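Local coordinates for protein V-type ATP synthase alpha chain (Nanoarchaeum equitans Kin4-M, PDB 5BN3) that is the A (alpha) subunit of an archaeal V/A-type complex, probably rotary, with an N-terminal beta-barrel domain, a P-loop nucleotide-binding domain holding ADP, and a helical C-terminal domain, at residues Pro199-Thr204 with Lys432-Leu437; Phe449-Arg454 with Arg482-Gly487; Thr506-Arg511 with Lys550-Glu555; Met510-Lys515 with Gln561-Leu566. All coordinates share one frame; numbering follows the deposited sequence.

Contact 1 of 4, residues Pro199-Thr204 with Lys432-Leu437; sequences PFITGT and KYFEEL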
loop_
_atom_site.group_PDB
_atom_site.type_symbol
_atom_site.label_atom_id
_atom_site.label_comp_id
_atom_site.label_asym_id
_atom_site.label_seq_id
_atom_site.Cartn_x
_atom_site.Cartn_y
_atom_site.Cartn_z
ATOM N N PRO A 199 22.156 28.431 -24.468
ATOM C CA PRO A 199 22.209 27.395 -23.432
ATOM C C PRO A 199 22.632 27.952 -22.077
ATOM O O PRO A 199 23.354 28.948 -22.020
ATOM C CB PRO A 199 23.279 26.430 -23.957
ATOM C CG PRO A 199 24.136 27.266 -24.852
ATOM C CD PRO A 199 23.203 28.254 -25.491
ATOM N N PHE A 200 22.167 27.317 -21.006
ATOM C CA PHE A 200 22.611 27.643 -19.660
ATOM C C PHE A 200 23.863 26.818 -19.365
ATOM O O PHE A 200 23.773 25.618 -19.097
ATOM C CB PHE A 200 21.500 27.326 -18.655
ATOM C CG PHE A 200 21.875 27.582 -17.222
ATOM C CD1 PHE A 200 22.160 28.865 -16.782
ATOM C CD2 PHE A 200 21.913 26.538 -16.305
ATOM C CE1 PHE A 200 22.494 29.104 -15.459
ATOM C CE2 PHE A 200 22.245 26.769 -14.981
ATOM C CZ PHE A 200 22.536 28.053 -14.556
ATOM N N ILE A 201 25.028 27.456 -19.439
ATOM C CA ILE A 201 26.296 26.760 -19.225
ATOM C C ILE A 201 26.649 26.716 -17.739
ATOM O O ILE A 201 26.868 27.754 -17.114
ATOM C CB ILE A 201 27.448 27.413 -20.014
ATOM C CG1 ILE A 201 27.084 27.531 -21.498
ATOM C CG2 ILE A 201 28.733 26.617 -19.834
ATOM C CD1 ILE A 201 26.847 26.200 -22.185
ATOM N N THR A 202 26.719 25.506 -17.188
ATOM C CA THR A 202 26.899 25.306 -15.752
ATOM C C THR A 202 28.358 25.138 -15.348
ATOM O O THR A 202 28.745 25.488 -14.233
ATOM C CB THR A 202 26.111 24.076 -15.256
ATOM O OG1 THR A 202 26.640 22.887 -15.858
ATOM C CG2 THR A 202 24.645 24.206 -15.613
ATOM N N GLY A 203 29.163 24.589 -16.250
ATOM C CA GLY A 203 30.535 24.252 -15.917
ATOM C C GLY A 203 30.636 22.794 -15.514
ATOM O O GLY A 203 31.725 22.286 -15.242
ATOM N N THR A 204 29.484 22.128 -15.465
ATOM C CA THR A 204 29.424 20.691 -15.221
ATOM C C THR A 204 29.082 19.990 -16.535
ATOM O O THR A 204 28.054 20.281 -17.149
ATOM C CB THR A 204 28.374 20.346 -14.147
ATOM O OG1 THR A 204 28.751 20.944 -12.899
ATOM C CG2 THR A 204 28.270 18.839 -13.964
ATOM N N LYS A 432 21.460 24.795 -31.681
ATOM C CA LYS A 432 21.918 25.827 -32.604
ATOM C C LYS A 432 23.285 26.327 -32.169
ATOM O O LYS A 432 24.231 26.339 -32.954
ATOM C CB LYS A 432 20.950 27.010 -32.599
ATOM C CG LYS A 432 19.517 26.670 -32.228
ATOM C CD LYS A 432 18.833 27.897 -31.636
ATOM C CE LYS A 432 17.344 27.678 -31.436
ATOM N NZ LYS A 432 16.714 28.828 -30.727
ATOM N N TYR A 433 23.371 26.732 -30.904
ATOM C CA TYR A 433 24.597 27.271 -30.328
ATOM C C TYR A 433 25.775 26.320 -30.479
ATOM O O TYR A 433 26.868 26.731 -30.866
ATOM C CB TYR A 433 24.383 27.592 -28.847
ATOM C CG TYR A 433 25.635 28.040 -28.123
ATOM C CD1 TYR A 433 25.995 29.377 -28.090
ATOM C CD2 TYR A 433 26.449 27.126 -27.465
ATOM C CE1 TYR A 433 27.133 29.791 -27.432
ATOM C CE2 TYR A 433 27.590 27.533 -26.805
ATOM C CZ TYR A 433 27.926 28.866 -26.791
ATOM O OH TYR A 433 29.060 29.279 -26.135
ATOM N N PHE A 434 25.550 25.050 -30.157
ATOM C CA PHE A 434 26.619 24.059 -30.187
ATOM C C PHE A 434 27.055 23.728 -31.611
ATOM O O PHE A 434 28.239 23.532 -31.867
ATOM C CB PHE A 434 26.202 22.791 -29.437
ATOM C CG PHE A 434 26.079 22.984 -27.950
ATOM C CD1 PHE A 434 27.211 23.136 -27.163
ATOM C CD2 PHE A 434 24.835 23.002 -27.337
ATOM C CE1 PHE A 434 27.104 23.312 -25.792
ATOM C CE2 PHE A 434 24.721 23.177 -25.967
ATOM C CZ PHE A 434 25.858 23.332 -25.195
ATOM N N GLU A 435 26.095 23.669 -32.529
ATOM C CA GLU A 435 26.382 23.418 -33.939
ATOM C C GLU A 435 27.367 24.442 -34.500
ATOM O O GLU A 435 28.444 24.081 -34.983
ATOM C CB GLU A 435 25.097 23.429 -34.747
ATOM N N GLU A 436 26.983 25.715 -34.422
ATOM C CA GLU A 436 27.798 26.831 -34.897
ATOM C C GLU A 436 29.239 26.763 -34.405
ATOM O O GLU A 436 30.180 26.736 -35.199
ATOM C CB GLU A 436 27.186 28.161 -34.436
ATOM C CG GLU A 436 25.722 28.371 -34.806
ATOM C CD GLU A 436 25.526 28.850 -36.233
ATOM O OE1 GLU A 436 26.461 28.717 -37.050
ATOM O OE2 GLU A 436 24.429 29.364 -36.536
ATOM N N LEU A 437 29.399 26.725 -33.086
ATOM C CA LEU A 437 30.707 26.873 -32.457
ATOM C C LEU A 437 31.445 25.540 -32.323
ATOM O O LEU A 437 32.618 25.507 -31.944
ATOM C CB LEU A 437 30.558 27.549 -31.088
ATOM C CG LEU A 437 29.642 28.779 -31.030
ATOM C CD1 LEU A 437 29.748 29.479 -29.686
ATOM C CD2 LEU A 437 29.946 29.756 -32.154
#
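Pro-199 lays its ring across one face of Tyr-433, and the two side chains cross at about a right angle. CG of Pro-199 sits 3.9 Å from the centroid of the Tyr-433 ring and 28° off its normal, a CH-pi contact in which polarised C-H groups of the pyrrolidine meet the aromatic cloud. The closest pair is Pro-199 CG and Tyr-433 CD2, at 3.5 Å, while Pro-199 CD lies against the root of the tyrosine, 3.6 Å from its CB. With CG anti to the backbone N (chi1 175°), the Tyr-433 ring is carried to the proline, and its turn about CB-CG (chi2 88°) presents a face to it. Proline suits this place because its closed ring offers a short, rigid row of CH2 groups to the aromatic face.

Tyr-433 and Phe-434 belong to helix 427-437, which is followed in the chain by helix 441-458 and the other C-terminal helices, and Pro-199 lies in the loop between strand 192-193 and helix 205-210. Tyr-198 adds an edge-to-face partner to the Tyr-433 ring, and Ile-209 of helix 205-210 packs on Phe-434.

Phe-434 takes a different first torsion, with CG anti to the carbonyl carbon, and its ring end comes nearer the loop. Phe-434 CE2 is 4.1 Å from Pro-199 CB. Phe-434 CZ is 4.3 Å from Ile-201 CD1, and both approaches are oblique. Tyr-433 CD2 also stands 4.0 Å above the Phe-434 ring plane, over its centre, and Leu-503 of helix 503-523 touches both Ile-201 and Tyr-433.

Contact 2 of 4, residues Phe449-Arg454 with Arg482-Gly487; sequences FAILKR and RIIREG
Leu-452 and Ile-484 mark the closest backbone approach of the two helical segments, their CA atoms 8.1 Å apart. The short axes of 449-454 and 482-487 pass 10.2 Å from each other at a signed crossing angle of -107°, so the helices meet nearly square on and only a small patch of side chains is shared. A wider, pi-type turn runs through 485-487.

Ile-484 is the centre of the patch and uses both of its branches. Its long branch ends in CD1, which touches CG2 of Ile-451 at 3.9 Å and also CD1 of the same residue at 4.0 Å; its short branch, CG2, lies anti to the backbone N and reaches CD2 of Leu-452 at 4.1 Å. Branched aliphatic residues suit such a crossing because one side chain can meet two neighbours. The side chains of Leu-452 and Arg-485 slide past each other in opposite directions, Leu-452 CD2 lying 4.0 Å from Arg-485 CG. Beyond that methylene the arginine bends (chi3 -73°), and its charged end pairs with Glu-455, so the aliphatic part packs while the guanidinium stays in a salt bridge.

The contact joins helix 441-458 to helix 472-489 in the C-terminal domain. Tyr-517 of helix 503-523 packs on Ile-451, Tyr-419 from a loop touches Leu-452 and Arg-485, and Met-480 and Leu-489 of helix 472-489 extend the apolar surface.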
loop_
_atom_site.group_PDB
_atom_site.type_symbol
_atom_site.label_atom_id
_atom_site.label_comp_id
_atom_site.label_asym_id
_atom_site.label_seq_id
_atom_site.Cartn_x
_atom_site.Cartn_y
_atom_site.Cartn_z
ATOM N N PHE A 449 25.170 8.784 -26.050
ATOM C CA PHE A 449 23.895 8.227 -25.610
ATOM C C PHE A 449 23.705 6.803 -26.123
ATOM O O PHE A 449 23.218 5.934 -25.401
ATOM C CB PHE A 449 22.737 9.110 -26.081
ATOM C CG PHE A 449 22.436 10.263 -25.162
ATOM C CD1 PHE A 449 21.900 10.039 -23.902
ATOM C CD2 PHE A 449 22.663 11.571 -25.567
ATOM C CE1 PHE A 449 21.610 11.096 -23.055
ATOM C CE2 PHE A 449 22.375 12.633 -24.724
ATOM C CZ PHE A 449 21.848 12.395 -23.468
ATOM N N ALA A 450 24.094 6.568 -27.373
ATOM C CA ALA A 450 23.955 5.248 -27.984
ATOM C C ALA A 450 24.819 4.197 -27.289
ATOM O O ALA A 450 24.388 3.059 -27.097
ATOM C CB ALA A 450 24.286 5.313 -29.469
ATOM N N ILE A 451 26.036 4.582 -26.919
ATOM C CA ILE A 451 26.967 3.674 -26.253
ATOM C C ILE A 451 26.529 3.355 -24.822
ATOM O O ILE A 451 26.559 2.198 -24.398
ATOM C CB ILE A 451 28.404 4.253 -26.261
ATOM C CG1 ILE A 451 28.967 4.252 -27.687
ATOM C CG2 ILE A 451 29.316 3.469 -25.337
ATOM C CD1 ILE A 451 30.259 5.030 -27.835
ATOM N N LEU A 452 26.122 4.384 -24.082
ATOM C CA LEU A 452 25.647 4.210 -22.710
ATOM C C LEU A 452 24.397 3.334 -22.659
ATOM O O LEU A 452 24.226 2.533 -21.738
ATOM C CB LEU A 452 25.373 5.572 -22.066
ATOM C CG LEU A 452 26.599 6.462 -21.853
ATOM C CD1 LEU A 452 26.197 7.881 -21.485
ATOM C CD2 LEU A 452 27.492 5.874 -20.780
ATOM N N LYS A 453 23.529 3.488 -23.655
ATOM C CA LYS A 453 22.316 2.679 -23.751
ATOM C C LYS A 453 22.655 1.227 -24.077
ATOM O O LYS A 453 22.115 0.306 -23.466
ATOM C CB LYS A 453 21.370 3.256 -24.809
ATOM C CG LYS A 453 20.139 2.399 -25.104
ATOM C CD LYS A 453 19.249 2.226 -23.873
ATOM C CE LYS A 453 17.967 1.476 -24.220
ATOM N NZ LYS A 453 17.053 1.355 -23.050
ATOM N N ARG A 454 23.558 1.033 -25.035
ATOM C CA ARG A 454 23.966 -0.308 -25.447
ATOM C C ARG A 454 24.669 -1.040 -24.308
ATOM O O ARG A 454 24.431 -2.226 -24.085
ATOM C CB ARG A 454 24.874 -0.244 -26.679
ATOM C CG ARG A 454 25.167 -1.601 -27.310
ATOM C CD ARG A 454 23.983 -2.100 -28.132
ATOM N NE ARG A 454 24.112 -3.506 -28.514
ATOM C CZ ARG A 454 23.453 -4.498 -27.925
ATOM N NH1 ARG A 454 22.617 -4.237 -26.930
ATOM N NH2 ARG A 454 23.622 -5.749 -28.331
ATOM N N ARG A 482 32.759 2.655 -20.185
ATOM C CA ARG A 482 33.593 2.929 -19.019
ATOM C C ARG A 482 34.371 4.235 -19.180
ATOM O O ARG A 482 34.515 5.005 -18.228
ATOM C CB ARG A 482 34.556 1.763 -18.760
ATOM C CG ARG A 482 35.559 2.024 -17.639
ATOM C CD ARG A 482 36.495 0.843 -17.406
ATOM N NE ARG A 482 37.471 1.120 -16.352
ATOM C CZ ARG A 482 38.729 1.493 -16.574
ATOM N NH1 ARG A 482 39.172 1.629 -17.817
ATOM N NH2 ARG A 482 39.544 1.726 -15.554
ATOM N N ILE A 483 34.865 4.478 -20.392
ATOM C CA ILE A 483 35.620 5.691 -20.693
ATOM C C ILE A 483 34.743 6.937 -20.578
ATOM O O ILE A 483 35.158 7.953 -20.017
ATOM C CB ILE A 483 36.235 5.629 -22.108
ATOM C CG1 ILE A 483 37.234 4.473 -22.207
ATOM C CG2 ILE A 483 36.928 6.934 -22.454
ATOM C CD1 ILE A 483 37.860 4.330 -23.579
ATOM N N ILE A 484 33.530 6.852 -21.115
ATOM C CA ILE A 484 32.583 7.959 -21.053
ATOM C C ILE A 484 32.160 8.233 -19.608
ATOM O O ILE A 484 32.100 9.388 -19.180
ATOM C CB ILE A 484 31.345 7.677 -21.936
ATOM C CG1 ILE A 484 31.750 7.647 -23.415
ATOM C CG2 ILE A 484 30.267 8.725 -21.708
ATOM C CD1 ILE A 484 30.731 6.989 -24.327
ATOM N N ARG A 485 31.881 7.171 -18.857
ATOM C CA ARG A 485 31.473 7.308 -17.461
ATOM C C ARG A 485 32.592 7.845 -16.570
ATOM O O ARG A 485 32.389 8.808 -15.832
ATOM C CB ARG A 485 30.949 5.974 -16.915
ATOM C CG ARG A 485 29.555 5.602 -17.413
ATOM C CD ARG A 485 29.042 4.309 -16.782
ATOM N NE ARG A 485 29.704 3.118 -17.312
ATOM C CZ ARG A 485 30.687 2.471 -16.695
ATOM N NH1 ARG A 485 31.126 2.895 -15.519
ATOM N NH2 ARG A 485 31.229 1.398 -17.252
ATOM N N GLU A 486 33.771 7.234 -16.647
ATOM C CA GLU A 486 34.877 7.594 -15.758
ATOM C C GLU A 486 35.685 8.803 -16.227
ATOM O O GLU A 486 36.355 9.452 -15.424
ATOM C CB GLU A 486 35.813 6.395 -15.539
ATOM C CG GLU A 486 35.190 5.236 -14.769
ATOM C CD GLU A 486 36.166 4.094 -14.532
ATOM O OE1 GLU A 486 37.332 4.198 -14.969
ATOM O OE2 GLU A 486 35.765 3.090 -13.904
ATOM N N GLY A 487 35.628 9.105 -17.521
ATOM C CA GLY A 487 36.433 10.180 -18.076
ATOM C C GLY A 487 35.671 11.428 -18.478
ATOM O O GLY A 487 36.271 12.489 -18.651
#

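Contact 3 of 4, residues Thr506-Arg511 with Lys550-Glu555; sequences TIELMR and KEFREE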
loop_
_atom_site.group_PDB
_atom_site.type_symbol
_atom_site.label_atom_id
_atom_site.label_comp_id
_atom_site.label_asym_id
_atom_site.label_seq_id
_atom_site.Cartn_x
_atom_site.Cartn_y
_atom_site.Cartn_z
ATOM N N THR A 506 35.517 20.527 -22.147
ATOM C CA THR A 506 34.399 19.622 -22.396
ATOM C C THR A 506 34.391 19.107 -23.838
ATOM O O THR A 506 34.290 17.900 -24.068
ATOM C CB THR A 506 33.052 20.301 -22.090
ATOM O OG1 THR A 506 33.052 20.783 -20.740
ATOM C CG2 THR A 506 31.921 19.314 -22.263
ATOM N N ILE A 507 34.503 20.024 -24.798
ATOM C CA ILE A 507 34.513 19.664 -26.215
ATOM C C ILE A 507 35.716 18.786 -26.563
ATOM O O ILE A 507 35.575 17.770 -27.247
ATOM C CB ILE A 507 34.523 20.917 -27.127
ATOM C CG1 ILE A 507 33.283 21.787 -26.888
ATOM C CG2 ILE A 507 34.614 20.516 -28.589
ATOM C CD1 ILE A 507 31.975 21.031 -26.929
ATOM N N GLU A 508 36.897 19.181 -26.091
ATOM C CA GLU A 508 38.122 18.432 -26.362
ATOM C C GLU A 508 38.058 17.002 -25.842
ATOM O O GLU A 508 38.558 16.082 -26.488
ATOM C CB GLU A 508 39.341 19.150 -25.778
ATOM C CG GLU A 508 39.821 20.319 -26.619
ATOM C CD GLU A 508 40.221 19.900 -28.021
ATOM O OE1 GLU A 508 41.086 19.008 -28.154
ATOM O OE2 GLU A 508 39.667 20.457 -28.992
ATOM N N LEU A 509 37.442 16.825 -24.677
ATOM C CA LEU A 509 37.233 15.494 -24.120
ATOM C C LEU A 509 36.349 14.648 -25.031
ATOM O O LEU A 509 36.635 13.474 -25.263
ATOM C CB LEU A 509 36.615 15.582 -22.722
ATOM C CG LEU A 509 37.591 15.711 -21.552
ATOM C CD1 LEU A 509 36.849 15.823 -20.230
ATOM C CD2 LEU A 509 38.523 14.518 -21.538
ATOM N N MET A 510 35.279 15.250 -25.544
ATOM C CA MET A 510 34.370 14.560 -26.456
ATOM C C MET A 510 35.095 14.163 -27.741
ATOM O O MET A 510 34.898 13.066 -28.262
ATOM C CB MET A 510 33.162 15.447 -26.789
ATOM C CG MET A 510 32.338 15.874 -25.583
ATOM S SD MET A 510 30.946 16.949 -25.998
ATOM C CE MET A 510 29.965 15.837 -27.002
ATOM N N ARG A 511 35.941 15.060 -28.237
ATOM C CA ARG A 511 36.657 14.840 -29.492
ATOM C C ARG A 511 37.693 13.724 -29.405
ATOM O O ARG A 511 37.813 12.915 -30.322
ATOM C CB ARG A 511 37.311 16.141 -29.967
ATOM C CG ARG A 511 36.337 17.109 -30.619
ATOM C CD ARG A 511 37.003 18.424 -30.981
ATOM N NE ARG A 511 36.088 19.301 -31.706
ATOM C CZ ARG A 511 36.194 20.625 -31.751
ATOM N NH1 ARG A 511 37.176 21.237 -31.103
ATOM N NH2 ARG A 511 35.311 21.337 -32.436
ATOM N N LYS A 550 46.902 23.470 -19.165
ATOM C CA LYS A 550 48.202 23.391 -19.815
ATOM C C LYS A 550 48.941 22.173 -19.278
ATOM O O LYS A 550 50.024 22.280 -18.698
ATOM C CB LYS A 550 49.002 24.649 -19.562
ATOM N N GLU A 551 48.314 21.020 -19.480
ATOM C CA GLU A 551 48.852 19.705 -19.172
ATOM C C GLU A 551 47.845 18.780 -19.832
ATOM O O GLU A 551 48.182 17.710 -20.337
ATOM C CB GLU A 551 48.897 19.471 -17.675
ATOM N N PHE A 552 46.597 19.238 -19.822
ATOM C CA PHE A 552 45.488 18.613 -20.523
ATOM C C PHE A 552 45.729 18.655 -22.029
ATOM O O PHE A 552 45.683 17.624 -22.702
ATOM C CB PHE A 552 44.202 19.368 -20.169
ATOM C CG PHE A 552 42.975 18.873 -20.881
ATOM C CD1 PHE A 552 42.306 17.745 -20.435
ATOM C CD2 PHE A 552 42.468 19.562 -21.974
ATOM C CE1 PHE A 552 41.167 17.296 -21.080
ATOM C CE2 PHE A 552 41.328 19.120 -22.621
ATOM C CZ PHE A 552 40.677 17.986 -22.176
ATOM N N ARG A 553 45.989 19.854 -22.548
ATOM C CA ARG A 553 46.245 20.048 -23.975
ATOM C C ARG A 553 47.466 19.263 -24.445
ATOM O O ARG A 553 47.482 18.729 -25.553
ATOM C CB ARG A 553 46.443 21.534 -24.295
ATOM C CG ARG A 553 45.268 22.433 -23.935
ATOM C CD ARG A 553 45.446 23.830 -24.521
ATOM N NE ARG A 553 44.359 24.733 -24.151
ATOM C CZ ARG A 553 44.498 25.784 -23.347
ATOM N NH1 ARG A 553 45.683 26.073 -22.829
ATOM N NH2 ARG A 553 43.453 26.549 -23.066
ATOM N N GLU A 554 48.489 19.207 -23.599
ATOM C CA GLU A 554 49.714 18.482 -23.914
ATOM C C GLU A 554 49.462 16.980 -23.960
ATOM O O GLU A 554 49.954 16.287 -24.849
ATOM C CB GLU A 554 50.799 18.789 -22.878
ATOM C CG GLU A 554 51.276 20.236 -22.847
ATOM C CD GLU A 554 50.348 21.169 -22.085
ATOM O OE1 GLU A 554 50.859 22.130 -21.475
ATOM O OE2 GLU A 554 49.116 20.956 -22.102
ATOM N N GLU A 555 48.696 16.484 -22.994
ATOM C CA GLU A 555 48.385 15.062 -22.917
ATOM C C GLU A 555 47.520 14.602 -24.092
ATOM O O GLU A 555 47.650 13.471 -24.563
ATOM C CB GLU A 555 47.695 14.733 -21.591
ATOM C CG GLU A 555 47.481 13.250 -21.362
ATOM C CD GLU A 555 48.783 12.501 -21.167
ATOM O OE1 GLU A 555 49.744 13.103 -20.645
ATOM O OE2 GLU A 555 48.846 11.308 -21.532
#
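Thr-506 OG1 is held by two hydrogen bonds, to Ser-501 OG and to Pro-502 O, two and three residues before Glu-508 and Leu-509, which lie on the same helix against Phe-552. A second polar pair sits on this helix: Arg-511 NH1 reaches Glu-508 OE2 at 3.4 Å, a weak bond within a salt bridge, the oxygen lying at the edge of the guanidinium and in its plane. Ile-507 CG2 lies 3.5 Å above one face of that group. Because the Glu-508 chain bends at chi2 (-60°), its carboxylate can turn to the arginine while its CB faces the aromatic ring.

Phe-552 is the whole of the other partner. Its CG stands anti to the backbone N (chi1 177°), which projects the ring toward helix 503-523, and the rim meets it edge on. CE2 is 3.7 Å from Glu-508 CB; on the other side CE1 is 3.9 Å from Leu-509 CD2, with CZ at 3.9 Å from Leu-509 CG. A long aromatic side chain reaches across where the nearest CA atoms of the two segments, in Glu-508 and Arg-553, are 8.6 Å apart.

Phe-552 opens helix 552-562, just after the N-cap residue Glu-551, and packs here on helix 503-523. Leu-544, from a loop, touches Leu-509 and Phe-552, while Phe-488 of helix 472-489 and Arg-205 of helix 205-210 border Leu-509.

Contact 4 of 4, residues Met510-Lys515 with Gln561-Leu566; sequences MRIIHK and QEILSL
An inverse gamma turn centred on Ile-563 follows helix 552-562, and the isoleucine at its centre reaches back to Ile-512 and Lys-515 of helix 503-523. Ile-563 is the first residue to leave helical backbone angles, with psi at 60°, and the weak bond from Leu-564 N to Glu-562 O, 2.8 Å, closes the tight turn. Its long branch is fully extended, and CD1 makes the touches.

CD1 of Ile-563 meets CD1 of Ile-512 at 4.1 Å, methyl against methyl, the two side chains crossing at a slant. In Ile-512 the long branch lies anti to the backbone N (chi1 -172°) and then bends (chi2 58°) to bring CD1 to the turn, while CG2 lies between the backbone N and the carbonyl carbon.

This is the far end of the pairing of helix 503-523 with helix 552-562, where Ile-559 and Glu-560 also pack on Ile-512. Isoleucine suits both sides: each long branch lets a CD1 methyl reach the other, although the nearest CA atoms, of Lys-515 and Ile-563, are 8.5 Å apart.

Lys-515 adds only its aliphatic stem: CG is 4.3 Å from Ile-563 CD1, and the chain then bends so that the amine leads away.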
loop_
_atom_site.group_PDB
_atom_site.type_symbol
_atom_site.label_atom_id
_atom_site.label_comp_id
_atom_site.label_asym_id
_atom_site.label_seq_id
_atom_site.Cartn_x
_atom_site.Cartn_y
_atom_site.Cartn_z
ATOM N N MET A 510 35.279 15.250 -25.544
ATOM C CA MET A 510 34.370 14.560 -26.456
ATOM C C MET A 510 35.095 14.163 -27.741
ATOM O O MET A 510 34.898 13.066 -28.262
ATOM C CB MET A 510 33.162 15.447 -26.789
ATOM C CG MET A 510 32.338 15.874 -25.583
ATOM S SD MET A 510 30.946 16.949 -25.998
ATOM C CE MET A 510 29.965 15.837 -27.002
ATOM N N ARG A 511 35.941 15.060 -28.237
ATOM C CA ARG A 511 36.657 14.840 -29.492
ATOM C C ARG A 511 37.693 13.724 -29.405
ATOM O O ARG A 511 37.813 12.915 -30.322
ATOM C CB ARG A 511 37.311 16.141 -29.967
ATOM C CG ARG A 511 36.337 17.109 -30.619
ATOM C CD ARG A 511 37.003 18.424 -30.981
ATOM N NE ARG A 511 36.088 19.301 -31.706
ATOM C CZ ARG A 511 36.194 20.625 -31.751
ATOM N NH1 ARG A 511 37.176 21.237 -31.103
ATOM N NH2 ARG A 511 35.311 21.337 -32.436
ATOM N N ILE A 512 38.433 13.673 -28.301
ATOM C CA ILE A 512 39.456 12.645 -28.126
ATOM C C ILE A 512 38.841 11.269 -27.847
ATOM O O ILE A 512 39.374 10.246 -28.282
ATOM C CB ILE A 512 40.491 13.040 -27.041
ATOM C CG1 ILE A 512 41.656 12.049 -27.013
ATOM C CG2 ILE A 512 39.841 13.142 -25.671
ATOM C CD1 ILE A 512 42.382 11.932 -28.332
ATOM N N ILE A 513 37.714 11.250 -27.141
ATOM C CA ILE A 513 36.977 10.011 -26.907
ATOM C C ILE A 513 36.414 9.486 -28.229
ATOM O O ILE A 513 36.514 8.296 -28.530
ATOM C CB ILE A 513 35.823 10.218 -25.895
ATOM C CG1 ILE A 513 36.378 10.438 -24.486
ATOM C CG2 ILE A 513 34.893 9.020 -25.885
ATOM C CD1 ILE A 513 35.311 10.765 -23.455
ATOM N N HIS A 514 35.827 10.385 -29.013
ATOM C CA HIS A 514 35.291 10.035 -30.323
ATOM C C HIS A 514 36.393 9.549 -31.259
ATOM O O HIS A 514 36.196 8.606 -32.027
ATOM C CB HIS A 514 34.573 11.232 -30.944
ATOM C CG HIS A 514 34.171 11.023 -32.370
ATOM N ND1 HIS A 514 33.280 10.044 -32.755
ATOM C CD2 HIS A 514 34.538 11.665 -33.503
ATOM C CE1 HIS A 514 33.115 10.094 -34.065
ATOM N NE2 HIS A 514 33.867 11.068 -34.544
ATOM N N LYS A 515 37.549 10.202 -31.195
ATOM C CA LYS A 515 38.691 9.844 -32.030
ATOM C C LYS A 515 39.229 8.465 -31.659
ATOM O O LYS A 515 39.615 7.686 -32.528
ATOM C CB LYS A 515 39.793 10.902 -31.907
ATOM C CG LYS A 515 40.974 10.696 -32.846
ATOM C CD LYS A 515 42.037 11.774 -32.653
ATOM C CE LYS A 515 41.583 13.134 -33.167
ATOM N NZ LYS A 515 41.595 13.220 -34.654
ATOM N N GLN A 561 48.825 11.098 -31.029
ATOM C CA GLN A 561 49.889 10.383 -31.727
ATOM C C GLN A 561 49.819 8.907 -31.376
ATOM O O GLN A 561 49.886 8.046 -32.251
ATOM C CB GLN A 561 51.275 10.918 -31.354
ATOM C CG GLN A 561 51.346 12.395 -31.017
ATOM C CD GLN A 561 50.684 13.285 -32.050
ATOM O OE1 GLN A 561 50.770 13.040 -33.253
ATOM N NE2 GLN A 561 50.011 14.331 -31.579
ATOM N N GLU A 562 49.673 8.628 -30.084
ATOM C CA GLU A 562 49.616 7.261 -29.574
ATOM C C GLU A 562 48.490 6.467 -30.231
ATOM O O GLU A 562 48.540 5.239 -30.303
ATOM C CB GLU A 562 49.455 7.276 -28.053
ATOM C CG GLU A 562 50.010 6.054 -27.347
ATOM C CD GLU A 562 50.156 6.273 -25.855
ATOM O OE1 GLU A 562 50.085 7.440 -25.416
ATOM O OE2 GLU A 562 50.342 5.280 -25.120
ATOM N N ILE A 563 47.479 7.178 -30.718
ATOM C CA ILE A 563 46.478 6.580 -31.591
ATOM C C ILE A 563 47.095 6.454 -32.990
ATOM O O ILE A 563 46.616 7.034 -33.966
ATOM C CB ILE A 563 45.168 7.403 -31.598
ATOM C CG1 ILE A 563 44.655 7.589 -30.169
ATOM C CG2 ILE A 563 44.090 6.708 -32.395
ATOM C CD1 ILE A 563 43.357 8.369 -30.078
ATOM N N LEU A 564 48.195 5.710 -33.058
ATOM C CA LEU A 564 48.840 5.383 -34.319
ATOM C C LEU A 564 48.461 3.959 -34.673
ATOM O O LEU A 564 49.092 3.007 -34.213
ATOM C CB LEU A 564 50.344 5.511 -34.202
ATOM N N SER A 565 47.422 3.821 -35.488
ATOM C CA SER A 565 46.924 2.513 -35.887
ATOM C C SER A 565 47.737 1.944 -37.044
ATOM O O SER A 565 47.396 0.900 -37.600
ATOM C CB SER A 565 45.445 2.603 -36.262
ATOM O OG SER A 565 45.179 3.762 -37.033
ATOM N N LEU A 566 48.814 2.640 -37.394
ATOM C CA LEU A 566 49.702 2.220 -38.470
ATOM C C LEU A 566 50.501 0.982 -38.075
ATOM O O LEU A 566 49.977 -0.131 -38.059
ATOM C CB LEU A 566 50.638 3.355 -38.850
#

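All four contacts lie on the same side of the chain's centre and come in series, except that contacts 3 and 4 start from the same stretch. Contact 1 ties the loop before helix 205-210 to helix 427-437; its centre is about 17 Å from that of contact 3. Contact 2 joins helix 441-458 to helix 472-489, about 18 Å from contact 3, centre to centre. Helix 503-523 carries one segment each of contacts 3 and 4, whose centres are about 12 Å apart and which pair helix 552-562 and the turn after it with helix 503-523; its Leu-509 and Ile-513 pack on 482-487. From contact 1 to contact 4 they lie progressively farther from the chain's centre, in the helical C-terminal part.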